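Local structure of uncharacterized protein C22E12.03c (Schizosaccharomyces pombe, 4QYT) at residues A[5-19]-A[75-89]. The protein catalyses the glutathione-independent conversion of methylglyoxal to D-lactate and takes part in protection against reactive oxygen species. Numbering follows the deposited sequence.
Sequences VKVCLFVADGTDEIE and DIAIIPGGGLGAKTL. With EDO (1,2-ethanediol), chain G.
Neighbouring parallel strands 7-12 and 76-79 in the central sheet of the DJ-1/PfpI fold lead to what is inferred to be the active site, where Glu19 meets the glycine-rich loop at Gly81-Gly82, before helix 83-90. Along the strands the backbones knit in parallel register: Cys8 N donates to Ile76 O at 2.9 Å, Ile78 N to Cys8 O, and Phe10 N to Ile78 O. On one sheet face Leu9 CD1 packs against Ile78 CG2 at 3.6 Å, under helix 17-29. On the other, Cys8 SG sits 3.8 Å above the centre of the Phe10 ring. Past the strands, a chi1 of -71° puts Thr15 OG1 on the side of the backbone N, where it accepts from Ala12 N at 2.9 Å, and swings the methyl CG2 across onto Pro80 CG at 3.5 Å. With a valine here, Ala12 N would probably lose its acceptor, and the water that bridges to Pro80 O and Gly81 O would lose its donor. Asp16 N reaches Gly81 O from above the carbonyl plane, and Gly82 N bonds the oxidised cysteine at position 114, an inferred catalytic residue like Glu19. The extended Glu19 side chain brings OE1 to Gly81 N at 2.9 Å, a weak bond bent to 125°.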
ATOM      1  N   VAL A   5       2.011  -0.083  23.261  1.00 40.23           N
ATOM      2  CA  VAL A   5       2.357   0.952  22.223  1.00 20.64           C
ATOM      3  C   VAL A   5       1.117   1.200  21.412  1.00 17.88           C
ATOM      4  O   VAL A   5       0.441   0.244  21.029  1.00 20.25           O
ATOM      5  CB  VAL A   5       3.508   0.476  21.309  1.00 27.58           C
ATOM      6  CG1 VAL A   5       3.735   1.424  20.146  1.00 24.33           C
ATOM      7  CG2 VAL A   5       4.781   0.342  22.128  1.00 33.14           C
ATOM      8  N   LYS A   6       0.986   2.431  20.952  0.52 16.09           N
ATOM      9  CA  LYS A   6      -0.265   2.873  20.389  0.52 14.49           C
ATOM     10  C   LYS A   6       0.043   3.862  19.272  0.52 10.92           C
ATOM     11  O   LYS A   6       0.609   4.939  19.528  0.52 11.53           O
ATOM     12  CB  LYS A   6      -1.050   3.543  21.510  0.52 15.67           C
ATOM     13  CG  LYS A   6      -1.494   2.569  22.589  0.52 16.82           C
ATOM     14  CD  LYS A   6      -2.137   3.284  23.757  0.52 17.14           C
ATOM     15  CE  LYS A   6      -1.155   4.198  24.483  0.52 13.63           C
ATOM     16  NZ  LYS A   6      -1.079   4.038  25.975  0.52 26.83           N
ATOM     17  N   VAL A   7      -0.347   3.539  18.043  1.00  9.38           N
ATOM     18  CA  VAL A   7       0.071   4.317  16.882  1.00  8.15           C
ATOM     19  C   VAL A   7      -1.096   5.118  16.317  1.00  7.43           C
ATOM     20  O   VAL A   7      -2.212   4.610  16.183  1.00  8.06           O
ATOM     21  CB  VAL A   7       0.642   3.364  15.806  1.00  8.59           C
ATOM     22  CG1 VAL A   7       1.131   4.126  14.587  1.00  9.51           C
ATOM     23  CG2 VAL A   7       1.752   2.497  16.391  1.00 10.58           C
ATOM     24  N   CYS A   8      -0.779   6.354  15.921  1.00  7.29           N
ATOM     25  CA  CYS A   8      -1.672   7.186  15.119  1.00  6.93           C
ATOM     26  C   CYS A   8      -1.092   7.345  13.721  1.00  7.21           C
ATOM     27  O   CYS A   8       0.025   7.867  13.571  1.00  8.18           O
ATOM     28  CB  CYS A   8      -1.791   8.575  15.737  1.00  7.89           C
ATOM     29  SG  CYS A   8      -2.640   9.754  14.682  1.00  8.43           S
ATOM     30  N   LEU A   9      -1.858   6.919  12.723  1.00  6.91           N
ATOM     31  CA  LEU A   9      -1.524   7.183  11.326  1.00  6.62           C
ATOM     32  C   LEU A   9      -2.451   8.318  10.870  1.00  6.42           C
ATOM     33  O   LEU A   9      -3.645   8.143  10.694  1.00  7.58           O
ATOM     34  CB  LEU A   9      -1.727   5.893  10.538  1.00  7.12           C
ATOM     35  CG  LEU A   9      -1.388   5.893   9.082  1.00 10.96           C
ATOM     36  CD1 LEU A   9      -0.178   6.595   8.657  1.00 12.40           C
ATOM     37  CD2 LEU A   9      -1.456   4.503   8.509  1.00 11.14           C
ATOM     38  N   PHE A  10      -1.861   9.518  10.753  1.00  6.88           N
ATOM     39  CA  PHE A  10      -2.650  10.643  10.252  1.00  6.84           C
ATOM     40  C   PHE A  10      -3.004  10.412   8.799  1.00  7.44           C
ATOM     41  O   PHE A  10      -2.248   9.832   8.021  1.00  8.87           O
ATOM     42  CB  PHE A  10      -1.863  11.948  10.397  1.00  8.13           C
ATOM     43  CG  PHE A  10      -1.810  12.499  11.791  1.00  8.06           C
ATOM     44  CD1 PHE A  10      -2.957  12.985  12.402  1.00  8.44           C
ATOM     45  CD2 PHE A  10      -0.618  12.611  12.499  1.00  8.90           C
ATOM     46  CE1 PHE A  10      -2.908  13.560  13.664  1.00  9.56           C
ATOM     47  CE2 PHE A  10      -0.579  13.205  13.747  1.00  9.46           C
ATOM     48  CZ  PHE A  10      -1.716  13.685  14.334  1.00  9.19           C
ATOM     49  N   VAL A  11      -4.130  11.000   8.394  0.70  7.41           N
ATOM     50  CA  VAL A  11      -4.625  10.866   7.034  0.70  7.55           C
ATOM     51  C   VAL A  11      -5.454  12.101   6.715  0.70  8.01           C
ATOM     52  O   VAL A  11      -6.149  12.631   7.581  0.70  8.69           O
ATOM     53  CB  VAL A  11      -5.400   9.546   6.824  0.70  7.83           C
ATOM     54  CG1 VAL A  11      -6.712   9.524   7.611  0.70  6.59           C
ATOM     55  CG2 VAL A  11      -5.634   9.204   5.364  0.70  8.04           C
ATOM     56  N   ALA A  12      -5.393  12.548   5.467  1.00  8.92           N
ATOM     57  CA  ALA A  12      -6.150  13.696   5.008  1.00  9.52           C
ATOM     58  C   ALA A  12      -6.668  13.367   3.610  1.00  9.74           C
ATOM     59  O   ALA A  12      -6.169  12.459   2.944  1.00  9.37           O
ATOM     60  CB  ALA A  12      -5.233  14.914   4.970  1.00 10.95           C
ATOM     61  N   ASP A  13      -7.603  14.168   3.108  1.00 10.51           N
ATOM     62  CA  ASP A  13      -7.878  14.087   1.679  1.00 10.72           C
ATOM     63  C   ASP A  13      -6.580  14.333   0.926  1.00 11.01           C
ATOM     64  O   ASP A  13      -5.834  15.261   1.229  1.00 11.43           O
ATOM     65  CB  ASP A  13      -8.994  15.079   1.322  1.00 12.57           C
ATOM     66  CG  ASP A  13     -10.269  14.734   2.015  1.00 13.13           C
ATOM     67  OD1 ASP A  13     -10.796  13.645   1.805  1.00 15.36           O
ATOM     68  OD2 ASP A  13     -10.689  15.501   2.913  1.00 17.36           O
ATOM     69  N   GLY A  14      -6.290  13.481  -0.053  1.00 10.14           N
ATOM     70  CA  GLY A  14      -5.043  13.626  -0.783  1.00 10.77           C
ATOM     71  C   GLY A  14      -3.886  12.813  -0.221  1.00  9.84           C
ATOM     72  O   GLY A  14      -2.782  12.886  -0.782  1.00 11.21           O
ATOM     73  N   THR A  15      -4.095  12.017   0.847  1.00  9.10           N
ATOM     74  CA  THR A  15      -3.012  11.170   1.343  1.00  8.63           C
ATOM     75  C   THR A  15      -2.756  10.020   0.361  1.00  8.49           C
ATOM     76  O   THR A  15      -3.700   9.387  -0.150  1.00  8.71           O
ATOM     77  CB  THR A  15      -3.358  10.616   2.743  1.00  8.32           C
ATOM     78  OG1 THR A  15      -3.292  11.692   3.695  1.00  9.73           O
ATOM     79  CG2 THR A  15      -2.432   9.496   3.151  1.00  9.17           C
ATOM     80  N   ASP A  16      -1.486   9.698   0.174  1.00  8.51           N
ATOM     81  CA  ASP A  16      -1.115   8.596  -0.699  1.00  8.66           C
ATOM     82  C   ASP A  16      -1.509   7.223  -0.143  1.00  7.64           C
ATOM     83  O   ASP A  16      -1.185   6.891   0.996  1.00  8.27           O
ATOM     84  CB  ASP A  16       0.396   8.632  -0.939  1.00  9.32           C
ATOM     85  CG  ASP A  16       0.811   7.580  -1.902  1.00  9.20           C
ATOM     86  OD1 ASP A  16       0.514   7.770  -3.100  1.00 10.76           O
ATOM     87  OD2 ASP A  16       1.421   6.580  -1.472  1.00 10.27           O
ATOM     88  N   GLU A  17      -2.131   6.432  -0.998  1.00  7.67           N
ATOM     89  CA  GLU A  17      -2.604   5.100  -0.599  1.00  7.83           C
ATOM     90  C   GLU A  17      -1.464   4.162  -0.213  1.00  7.02           C
ATOM     91  O   GLU A  17      -1.592   3.370   0.744  1.00  7.63           O
ATOM     92  CB  GLU A  17      -3.398   4.454  -1.724  1.00  8.17           C
ATOM     93  CG  GLU A  17      -4.717   5.120  -2.102  1.00  9.04           C
ATOM     94  CD  GLU A  17      -4.659   6.253  -3.108  1.00  9.19           C
ATOM     95  OE1 GLU A  17      -3.564   6.870  -3.300  1.00 10.44           O
ATOM     96  OE2 GLU A  17      -5.712   6.550  -3.688  1.00 10.62           O
ATOM     97  N   ILE A  18      -0.373   4.183  -0.969  1.00  7.16           N
ATOM     98  CA  ILE A  18       0.732   3.266  -0.725  1.00  7.43           C
ATOM     99  C   ILE A  18       1.406   3.592   0.607  1.00  7.64           C
ATOM    100  O   ILE A  18       1.709   2.683   1.415  1.00  8.05           O
ATOM    101  CB  ILE A  18       1.719   3.276  -1.907  1.00  7.74           C
ATOM    102  CG1 ILE A  18       1.040   2.706  -3.146  1.00  8.17           C
ATOM    103  CG2 ILE A  18       2.983   2.527  -1.547  1.00  8.67           C
ATOM    104  CD1 ILE A  18       1.780   3.012  -4.455  1.00  9.31           C
ATOM    105  N   GLU A  19       1.652   4.873   0.822  1.00  7.95           N
ATOM    106  CA  GLU A  19       2.336   5.315   2.044  1.00  8.05           C
ATOM    107  C   GLU A  19       1.471   5.148   3.286  1.00  7.42           C
ATOM    108  O   GLU A  19       2.015   4.951   4.364  1.00  9.40           O
ATOM    109  CB  GLU A  19       2.790   6.734   1.873  1.00  8.76           C
ATOM    110  CG  GLU A  19       3.869   6.836   0.812  1.00 10.09           C
ATOM    111  CD  GLU A  19       4.072   8.192   0.276  1.00 11.42           C
ATOM    112  OE1 GLU A  19       3.512   9.169   0.744  1.00 13.55           O
ATOM    113  OE2 GLU A  19       4.817   8.240  -0.754  1.00 14.17           O
ATOM    114  N   ASP A  75       1.703   6.853  21.157  1.00  8.58           N
ATOM    115  CA  ASP A  75       3.154   6.881  21.290  1.00  9.07           C
ATOM    116  C   ASP A  75       3.896   7.141  19.998  1.00  8.65           C
ATOM    117  O   ASP A  75       5.076   7.516  20.033  1.00  9.20           O
ATOM    118  CB  ASP A  75       3.632   5.533  21.886  1.00 11.48           C
ATOM    119  CG  ASP A  75       2.886   5.190  23.125  1.00 12.88           C
ATOM    120  OD1 ASP A  75       3.007   5.972  24.096  1.00 14.78           O
ATOM    121  OD2 ASP A  75       2.047   4.268  23.084  1.00 16.88           O
ATOM    122  N   ILE A  76       3.261   6.856  18.862  1.00  8.04           N
ATOM    123  CA  ILE A  76       3.884   7.043  17.555  1.00  8.12           C
ATOM    124  C   ILE A  76       2.891   7.855  16.717  1.00  7.42           C
ATOM    125  O   ILE A  76       1.712   7.545  16.683  1.00  8.34           O
ATOM    126  CB  ILE A  76       4.201   5.706  16.862  1.00  8.51           C
ATOM    127  CG1 ILE A  76       5.074   4.806  17.733  1.00  9.94           C
ATOM    128  CG2 ILE A  76       4.837   5.943  15.490  1.00  9.59           C
ATOM    129  CD1 ILE A  76       5.579   3.568  17.024  1.00 12.24           C
ATOM    130  N   ALA A  77       3.435   8.874  16.038  1.00  7.85           N
ATOM    131  CA  ALA A  77       2.663   9.679  15.093  1.00  7.50           C
ATOM    132  C   ALA A  77       3.276   9.530  13.721  1.00  7.52           C
ATOM    133  O   ALA A  77       4.469   9.778  13.580  1.00  8.41           O
ATOM    134  CB  ALA A  77       2.671  11.138  15.506  1.00  9.38           C
ATOM    135  N   ILE A  78       2.468   9.156  12.739  1.00  7.25           N
ATOM    136  CA  ILE A  78       2.955   8.934  11.368  1.00  7.76           C
ATOM    137  C   ILE A  78       2.226   9.901  10.436  1.00  7.85           C
ATOM    138  O   ILE A  78       1.003   9.985  10.422  1.00  8.52           O
ATOM    139  CB  ILE A  78       2.711   7.465  10.929  1.00  7.80           C
ATOM    140  CG1 ILE A  78       3.353   6.481  11.917  1.00  9.13           C
ATOM    141  CG2 ILE A  78       3.238   7.266   9.496  1.00  9.27           C
ATOM    142  CD1 ILE A  78       3.049   5.045  11.618  1.00  9.71           C
ATOM    143  N   ILE A  79       3.041  10.524   9.574  0.55  8.67           N
ATOM    144  CA  ILE A  79       2.579  11.497   8.606  0.55  9.60           C
ATOM    145  C   ILE A  79       2.965  10.975   7.238  0.55  9.40           C
ATOM    146  O   ILE A  79       4.158  10.927   6.854  0.55  9.33           O
ATOM    147  CB  ILE A  79       3.139  12.907   8.845  0.55 11.29           C
ATOM    148  CG1 ILE A  79       2.934  13.263  10.313  0.55 13.20           C
ATOM    149  CG2 ILE A  79       2.351  13.900   7.988  0.55 12.16           C
ATOM    150  CD1 ILE A  79       3.504  14.595  10.734  0.55 16.25           C
ATOM    151  N   PRO A  80       1.960  10.491   6.507  1.00  8.83           N
ATOM    152  CA  PRO A  80       2.228  10.026   5.156  1.00  8.88           C
ATOM    153  C   PRO A  80       2.228  11.194   4.158  1.00  9.52           C
ATOM    154  O   PRO A  80       1.879  12.329   4.499  1.00 11.43           O
ATOM    155  CB  PRO A  80       1.069   9.050   4.910  1.00  9.26           C
ATOM    156  CG  PRO A  80      -0.072   9.649   5.735  1.00 10.19           C
ATOM    157  CD  PRO A  80       0.566  10.256   6.926  1.00  9.16           C
ATOM    158  N   GLY A  81       2.594  10.864   2.909  1.00 10.06           N
ATOM    159  CA  GLY A  81       2.668  11.857   1.854  1.00 11.35           C
ATOM    160  C   GLY A  81       1.500  11.828   0.899  1.00 10.28           C
ATOM    161  O   GLY A  81       0.372  11.566   1.292  1.00 10.80           O
ATOM    162  N   GLY A  82       1.811  12.075  -0.370  1.00 12.08           N
ATOM    163  CA  GLY A  82       0.815  12.551  -1.313  1.00 12.29           C
ATOM    164  C   GLY A  82       0.774  14.070  -1.270  1.00 14.04           C
ATOM    165  O   GLY A  82       0.771  14.652  -0.184  1.00 14.78           O
ATOM    166  N   GLY A  83       0.750  14.749  -2.413  1.00 16.17           N
ATOM    167  CA  GLY A  83       0.939  16.197  -2.398  1.00 17.33           C
ATOM    168  C   GLY A  83      -0.107  16.932  -1.573  1.00 16.22           C
ATOM    169  O   GLY A  83       0.232  17.766  -0.724  1.00 16.60           O
ATOM    170  N   LEU A  84      -1.377  16.679  -1.867  1.00 15.04           N
ATOM    171  CA  LEU A  84      -2.441  17.383  -1.176  1.00 15.69           C
ATOM    172  C   LEU A  84      -2.486  16.966   0.294  1.00 14.45           C
ATOM    173  O   LEU A  84      -2.644  17.804   1.192  1.00 14.95           O
ATOM    174  CB  LEU A  84      -3.787  17.180  -1.864  1.00 15.38           C
ATOM    175  CG  LEU A  84      -5.029  17.708  -1.139  1.00 17.69           C
ATOM    176  CD1 LEU A  84      -4.963  19.214  -0.895  1.00 20.98           C
ATOM    177  CD2 LEU A  84      -6.284  17.282  -1.864  1.00 19.72           C
ATOM    178  N   GLY A  85      -2.421  15.659   0.571  1.00 12.69           N
ATOM    179  CA  GLY A  85      -2.495  15.207   1.945  1.00 12.42           C
ATOM    180  C   GLY A  85      -1.417  15.801   2.817  1.00 12.87           C
ATOM    181  O   GLY A  85      -1.655  16.225   3.945  1.00 13.01           O
ATOM    182  N   ALA A  86      -0.204  15.829   2.286  1.00 13.52           N
ATOM    183  CA  ALA A  86       0.925  16.388   3.017  1.00 14.61           C
ATOM    184  C   ALA A  86       0.748  17.899   3.195  1.00 14.92           C
ATOM    185  O   ALA A  86       1.192  18.425   4.227  1.00 14.86           O
ATOM    186  CB  ALA A  86       2.221  16.095   2.263  1.00 17.58           C
ATOM    187  N   LYS A  87       0.238  18.611   2.173  1.00 14.78           N
ATOM    188  CA  LYS A  87       0.009  20.037   2.315  1.00 16.10           C
ATOM    189  C   LYS A  87      -0.914  20.265   3.500  1.00 15.10           C
ATOM    190  O   LYS A  87      -0.614  21.073   4.396  1.00 17.36           O
ATOM    191  CB  LYS A  87      -0.572  20.598   1.032  1.00 16.58           C
ATOM    192  CG  LYS A  87      -0.929  22.073   1.144  1.00 19.25           C
ATOM    193  CD  LYS A  87      -1.506  22.641  -0.158  1.00 25.84           C
ATOM    194  CE  LYS A  87      -1.282  24.131  -0.299  1.00 38.73           C
ATOM    195  NZ  LYS A  87      -1.495  24.864   0.980  1.00 52.71           N
ATOM    196  N   THR A  88      -2.003  19.516   3.552  1.00 14.80           N
ATOM    197  CA  THR A  88      -2.942  19.698   4.651  1.00 14.00           C
ATOM    198  C   THR A  88      -2.319  19.343   5.994  1.00 13.46           C
ATOM    199  O   THR A  88      -2.359  20.120   6.946  1.00 14.58           O
ATOM    200  CB  THR A  88      -4.186  18.878   4.365  1.00 14.11           C
ATOM    201  OG1 THR A  88      -4.806  19.441   3.237  1.00 16.01           O
ATOM    202  CG2 THR A  88      -5.114  18.877   5.528  1.00 15.33           C
ATOM    203  N   LEU A  89      -1.721  18.150   6.090  1.00 12.46           N
ATOM    204  CA  LEU A  89      -1.208  17.718   7.399  1.00 12.17           C
ATOM    205  C   LEU A  89      -0.103  18.640   7.894  1.00 12.44           C
ATOM    206  O   LEU A  89      -0.061  19.000   9.077  1.00 13.09           O
ATOM    207  CB  LEU A  89      -0.763  16.255   7.324  1.00 11.56           C
ATOM    208  CG  LEU A  89      -1.873  15.231   7.105  1.00 11.05           C
ATOM    209  CD1 LEU A  89      -1.304  13.854   6.908  1.00 11.77           C
ATOM    210  CD2 LEU A  89      -2.879  15.233   8.232  1.00 11.82           C
TER
HETATM  211  C1  EDO G 203       1.617  13.400  -5.058  1.00 29.75           C
HETATM  212  O1  EDO G 203       0.361  14.007  -5.237  1.00 28.68           O
HETATM  213  C2  EDO G 203       1.235  11.967  -4.794  1.00 34.08           C
HETATM  214  O2  EDO G 203       2.220  11.138  -5.332  1.00 22.94           O
HETATM  215  O   HOH W   1       1.243   5.480  25.898  0.50 15.76           O
HETATM  216  O   HOH W   2      -6.611  17.648   2.381  1.00 14.67           O
HETATM  217  O   HOH W   3      -2.370  14.371  -3.482  1.00 22.12           O
HETATM  218  O   HOH W   4      -0.785  12.711   3.540  1.00 11.01           O